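Long-range contact in uncharacterized protein (Bombyx mori, PDB 5AZ0), which is an aldo-keto reductase of the silkworm that probably reduces carbonyl compounds with a nicotinamide cofactor: residues D70-G82 against D336-G347. Residues are numbered along the deposited sequence; the frame is centred on the assembly and turned at random.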
loop_
_atom_site.group_PDB
_atom_site.type_symbol
_atom_site.label_atom_id
_atom_site.label_comp_id
_atom_site.label_asym_id
_atom_site.label_seq_id
_atom_site.Cartn_x
_atom_site.Cartn_y
_atom_site.Cartn_z
ATOM N N ASP A 70 -0.202 1.078 -7.393
ATOM C CA ASP A 70 -0.989 0.510 -6.307
ATOM C C ASP A 70 -2.331 1.112 -6.368
ATOM O O ASP A 70 -2.459 2.357 -6.287
ATOM C CB ASP A 70 -0.337 0.839 -4.940
ATOM C CG ASP A 70 -1.075 0.198 -3.771
ATOM O OD1 ASP A 70 -0.839 -1.021 -3.548
ATOM O OD2 ASP A 70 -1.890 0.935 -3.094
ATOM N N THR A 71 -3.351 0.296 -6.594
ATOM C CA THR A 71 -4.655 0.842 -6.516
ATOM C C THR A 71 -5.594 -0.107 -5.791
ATOM O O THR A 71 -5.152 -1.088 -5.237
ATOM C CB THR A 71 -5.200 1.261 -7.934
ATOM O OG1 THR A 71 -6.308 2.150 -7.742
ATOM C CG2 THR A 71 -5.641 0.095 -8.757
ATOM N N ALA A 72 -6.885 0.204 -5.818
ATOM C CA ALA A 72 -7.898 -0.582 -5.095
ATOM C C ALA A 72 -9.314 -0.298 -5.634
ATOM O O ALA A 72 -9.534 0.764 -6.068
ATOM C CB ALA A 72 -7.849 -0.280 -3.591
ATOM N N HIS A 73 -10.247 -1.242 -5.532
ATOM C CA HIS A 73 -11.629 -0.952 -5.755
ATOM C C HIS A 73 -12.083 0.290 -4.998
ATOM O O HIS A 73 -12.623 1.265 -5.596
ATOM C CB HIS A 73 -12.471 -2.151 -5.396
ATOM C CG HIS A 73 -13.935 -1.925 -5.567
ATOM N ND1 HIS A 73 -14.892 -2.702 -4.948
ATOM C CD2 HIS A 73 -14.614 -0.980 -6.281
ATOM C CE1 HIS A 73 -16.097 -2.263 -5.287
ATOM N NE2 HIS A 73 -15.948 -1.206 -6.090
ATOM N N PHE A 74 -11.762 0.319 -3.704
ATOM C CA PHE A 74 -12.123 1.465 -2.868
ATOM C C PHE A 74 -11.627 2.832 -3.313
ATOM O O PHE A 74 -12.148 3.810 -2.861
ATOM C CB PHE A 74 -11.661 1.209 -1.423
ATOM C CG PHE A 74 -12.169 2.212 -0.427
ATOM C CD1 PHE A 74 -13.508 2.218 -0.074
ATOM C CD2 PHE A 74 -11.293 3.127 0.198
ATOM C CE1 PHE A 74 -14.002 3.155 0.868
ATOM C CE2 PHE A 74 -11.773 4.057 1.146
ATOM C CZ PHE A 74 -13.133 4.075 1.471
ATOM N N TYR A 75 -10.562 2.924 -4.094
ATOM C CA TYR A 75 -10.009 4.217 -4.452
ATOM C C TYR A 75 -10.716 4.946 -5.601
ATOM O O TYR A 75 -10.349 6.072 -5.921
ATOM C CB TYR A 75 -8.542 4.089 -4.751
ATOM C CG TYR A 75 -7.666 3.476 -3.640
ATOM C CD1 TYR A 75 -8.089 3.364 -2.309
ATOM C CD2 TYR A 75 -6.404 3.036 -3.960
ATOM C CE1 TYR A 75 -7.260 2.807 -1.337
ATOM C CE2 TYR A 75 -5.565 2.487 -3.006
ATOM C CZ TYR A 75 -5.971 2.372 -1.697
ATOM O OH TYR A 75 -5.074 1.783 -0.818
ATOM N N ARG A 76 -11.695 4.290 -6.213
ATOM C CA ARG A 76 -12.668 4.879 -7.128
ATOM C C ARG A 76 -12.117 5.091 -8.523
ATOM O O ARG A 76 -12.881 5.177 -9.419
ATOM C CB ARG A 76 -13.306 6.225 -6.633
ATOM C CG ARG A 76 -14.385 6.088 -5.548
ATOM C CD ARG A 76 -13.868 6.466 -4.199
ATOM N NE ARG A 76 -14.937 6.684 -3.239
ATOM C CZ ARG A 76 -15.018 6.145 -2.014
ATOM N NH1 ARG A 76 -14.077 5.288 -1.505
ATOM N NH2 ARG A 76 -16.060 6.478 -1.250
ATOM N N VAL A 77 -10.815 5.105 -8.693
ATOM C CA VAL A 77 -10.188 5.562 -9.895
ATOM C C VAL A 77 -9.646 4.428 -10.788
ATOM O O VAL A 77 -8.861 4.704 -11.684
ATOM C CB VAL A 77 -9.048 6.575 -9.552
ATOM C CG1 VAL A 77 -9.673 7.827 -8.953
ATOM C CG2 VAL A 77 -7.974 5.988 -8.590
ATOM N N GLU A 78 -10.031 3.165 -10.578
ATOM C CA GLU A 78 -9.463 2.084 -11.435
ATOM C C GLU A 78 -9.707 2.329 -12.934
ATOM O O GLU A 78 -8.789 2.132 -13.749
ATOM C CB GLU A 78 -10.018 0.715 -11.036
ATOM C CG GLU A 78 -9.530 0.226 -9.645
ATOM C CD GLU A 78 -10.319 -0.957 -9.128
ATOM O OE1 GLU A 78 -11.547 -0.849 -9.150
ATOM O OE2 GLU A 78 -9.731 -2.006 -8.711
ATOM N N PRO A 79 -10.928 2.781 -13.326
ATOM C CA PRO A 79 -11.158 3.016 -14.806
ATOM C C PRO A 79 -10.168 4.015 -15.362
ATOM O O PRO A 79 -9.491 3.758 -16.349
ATOM C CB PRO A 79 -12.633 3.487 -14.850
ATOM C CG PRO A 79 -13.223 2.906 -13.586
ATOM C CD PRO A 79 -12.146 3.097 -12.565
ATOM N N GLU A 80 -9.934 5.095 -14.636
ATOM C CA GLU A 80 -8.996 6.110 -15.125
ATOM C C GLU A 80 -7.548 5.623 -15.127
ATOM O O GLU A 80 -6.754 5.976 -16.020
ATOM C CB GLU A 80 -9.094 7.383 -14.290
ATOM C CG GLU A 80 -10.433 8.126 -14.356
ATOM C CD GLU A 80 -11.478 7.695 -13.295
ATOM O OE1 GLU A 80 -11.591 6.508 -12.868
ATOM O OE2 GLU A 80 -12.240 8.570 -12.884
ATOM N N ILE A 81 -7.156 4.827 -14.111
ATOM C CA ILE A 81 -5.782 4.305 -14.093
ATOM C C ILE A 81 -5.646 3.369 -15.303
ATOM O O ILE A 81 -4.616 3.290 -15.939
ATOM C CB ILE A 81 -5.458 3.490 -12.771
ATOM C CG1 ILE A 81 -5.593 4.349 -11.514
ATOM C CG2 ILE A 81 -4.114 2.785 -12.882
ATOM C CD1 ILE A 81 -4.683 5.562 -11.479
ATOM N N GLY A 82 -6.647 2.564 -15.570
ATOM C CA GLY A 82 -6.509 1.646 -16.717
ATOM C C GLY A 82 -6.372 2.307 -18.079
ATOM O O GLY A 82 -5.697 1.774 -18.964
ATOM N N ASP A 336 -20.664 5.012 14.378
ATOM C CA ASP A 336 -21.248 4.862 13.034
ATOM C C ASP A 336 -20.231 4.978 11.863
ATOM O O ASP A 336 -19.534 6.008 11.733
ATOM C CB ASP A 336 -22.383 5.881 12.816
ATOM C CG ASP A 336 -23.779 5.318 13.148
ATOM O OD1 ASP A 336 -23.991 4.085 13.186
ATOM O OD2 ASP A 336 -24.687 6.139 13.358
ATOM N N ILE A 337 -20.186 3.942 10.999
ATOM C CA ILE A 337 -19.246 3.931 9.856
ATOM C C ILE A 337 -19.698 4.968 8.821
ATOM O O ILE A 337 -20.772 4.799 8.246
ATOM C CB ILE A 337 -19.147 2.522 9.151
ATOM C CG1 ILE A 337 -18.572 1.460 10.095
ATOM C CG2 ILE A 337 -18.266 2.614 7.885
ATOM C CD1 ILE A 337 -18.795 0.020 9.685
ATOM N N PRO A 338 -18.895 6.010 8.548
ATOM C CA PRO A 338 -19.341 6.956 7.488
ATOM C C PRO A 338 -19.662 6.249 6.172
ATOM O O PRO A 338 -19.017 5.199 5.837
ATOM C CB PRO A 338 -18.159 7.924 7.292
ATOM C CG PRO A 338 -17.148 7.564 8.316
ATOM C CD PRO A 338 -17.599 6.378 9.136
ATOM N N ILE A 339 -20.635 6.803 5.428
ATOM C CA ILE A 339 -21.103 6.141 4.190
ATOM C C ILE A 339 -19.974 5.978 3.116
ATOM O O ILE A 339 -19.918 4.949 2.465
ATOM C CB ILE A 339 -22.375 6.808 3.592
ATOM C CG1 ILE A 339 -23.067 5.876 2.564
ATOM C CG2 ILE A 339 -22.051 8.175 2.972
ATOM C CD1 ILE A 339 -24.604 5.979 2.563
ATOM N N ALA A 340 -19.089 6.973 2.964
ATOM C CA ALA A 340 -17.961 6.899 2.052
ATOM C C ALA A 340 -16.965 5.704 2.290
ATOM O O ALA A 340 -16.175 5.396 1.405
ATOM C CB ALA A 340 -17.189 8.210 2.040
ATOM N N MET A 341 -17.050 5.035 3.445
ATOM C CA MET A 341 -16.273 3.855 3.743
ATOM C C MET A 341 -17.066 2.578 3.463
ATOM O O MET A 341 -16.607 1.489 3.814
ATOM C CB MET A 341 -15.858 3.890 5.218
ATOM C CG MET A 341 -15.275 5.223 5.690
ATOM S SD MET A 341 -13.864 5.769 4.782
ATOM C CE MET A 341 -12.765 4.379 5.022
ATOM N N ARG A 342 -18.248 2.695 2.840
ATOM C CA ARG A 342 -19.155 1.555 2.646
ATOM C C ARG A 342 -19.810 1.425 1.240
ATOM O O ARG A 342 -20.058 0.320 0.793
ATOM C CB ARG A 342 -20.285 1.626 3.684
ATOM C CG ARG A 342 -19.919 1.205 5.091
ATOM C CD ARG A 342 -21.105 1.295 6.093
ATOM N NE ARG A 342 -21.731 2.615 6.270
ATOM C CZ ARG A 342 -22.902 3.051 5.743
ATOM N NH1 ARG A 342 -23.668 2.316 4.925
ATOM N NH2 ARG A 342 -23.322 4.294 6.025
ATOM N N LYS A 343 -20.177 2.549 0.615
ATOM C CA LYS A 343 -20.966 2.593 -0.638
ATOM C C LYS A 343 -20.404 3.703 -1.475
ATOM O O LYS A 343 -20.246 4.805 -0.996
ATOM C CB LYS A 343 -22.446 2.901 -0.380
ATOM C CG LYS A 343 -23.198 1.761 0.285
ATOM C CD LYS A 343 -24.633 2.143 0.731
ATOM C CE LYS A 343 -25.468 0.874 0.801
ATOM N NZ LYS A 343 -26.653 0.948 1.662
ATOM N N TRP A 344 -20.091 3.412 -2.733
ATOM C CA TRP A 344 -19.544 4.425 -3.644
ATOM C C TRP A 344 -19.698 3.939 -5.120
ATOM O O TRP A 344 -19.922 2.734 -5.367
ATOM C CB TRP A 344 -18.058 4.716 -3.295
ATOM C CG TRP A 344 -17.116 3.494 -3.599
ATOM C CD1 TRP A 344 -16.394 3.269 -4.744
ATOM C CD2 TRP A 344 -16.864 2.364 -2.745
ATOM N NE1 TRP A 344 -15.713 2.083 -4.655
ATOM C CE2 TRP A 344 -15.993 1.498 -3.447
ATOM C CE3 TRP A 344 -17.275 2.013 -1.456
ATOM C CZ2 TRP A 344 -15.530 0.310 -2.907
ATOM C CZ3 TRP A 344 -16.833 0.816 -0.928
ATOM C CH2 TRP A 344 -15.958 -0.031 -1.670
ATOM N N LYS A 345 -19.510 4.863 -6.067
ATOM C CA LYS A 345 -19.425 4.553 -7.497
ATOM C C LYS A 345 -17.971 4.743 -8.007
ATOM O O LYS A 345 -17.228 5.573 -7.469
ATOM C CB LYS A 345 -20.461 5.407 -8.315
ATOM C CG LYS A 345 -19.956 6.747 -8.906
ATOM C CD LYS A 345 -20.820 7.272 -10.066
ATOM C CE LYS A 345 -20.121 8.370 -10.880
ATOM N NZ LYS A 345 -19.035 7.848 -11.767
ATOM N N ASN A 346 -17.614 4.039 -9.093
ATOM C CA ASN A 346 -16.256 4.153 -9.743
ATOM C C ASN A 346 -16.206 4.835 -11.147
ATOM O O ASN A 346 -17.036 4.530 -12.000
ATOM C CB ASN A 346 -15.619 2.745 -9.823
ATOM C CG ASN A 346 -15.829 1.964 -8.547
ATOM O OD1 ASN A 346 -14.997 2.046 -7.649
ATOM N ND2 ASN A 346 -16.956 1.244 -8.425
ATOM N N GLY A 347 -15.207 5.701 -11.390
ATOM C CA GLY A 347 -15.169 6.535 -12.615
ATOM C C GLY A 347 -16.060 7.772 -12.506
ATOM O O GLY A 347 -16.198 8.544 -13.460
HETATM O O HOH W 1 -18.461 0.064 -6.160
HETATM O O HOH W 2 -12.214 1.872 -8.838
#
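The indole of Trp344 receives Arg76, Phe74 and His73, each at a different angle. The guanidinium of Arg76 lies over its five-membered ring in an off-centre cation-pi stack, planes 23° apart, while Phe74 meets the same indole face edge-on, with its CD1 3.7 Å from Trp344 CH2. Toward His73 the indole is itself the edge, its CZ2 standing over the centre of the imidazole. With CG lodged between the backbone N and the carbonyl carbon (chi1 68°), the crowded position, the indole turns one face to Arg76 and Phe74 and its CZ2 edge to His73. Arg76 also ties down the chain before Trp344: NH2 gives a nearly straight hydrogen bond (176°) to a lone pair of Ala340 O (2.9 Å). Within 70-82, a hydrogen bond from Arg76 NH1 to Phe74 O (2.8 Å) helps hold the guanidinium in place. In this TIM-barrel aldo-keto reductase, the contact fastens the C-terminal tail across the loop joining strand 68-70 to helix 78-90. With a leucine in place of Arg76, Ala340 O would probably lose its side-chain donor and the indole its flat cationic partner. Farther along the tail, Asn346 OD1 comes to the imidazole edge, 3.3 Å from His73 CD2; a water links His73 NE2 to Asn346 ND2 and Trp344 O. Gly347 N then donates a hydrogen bond to Arg76 O at 3.1 Å.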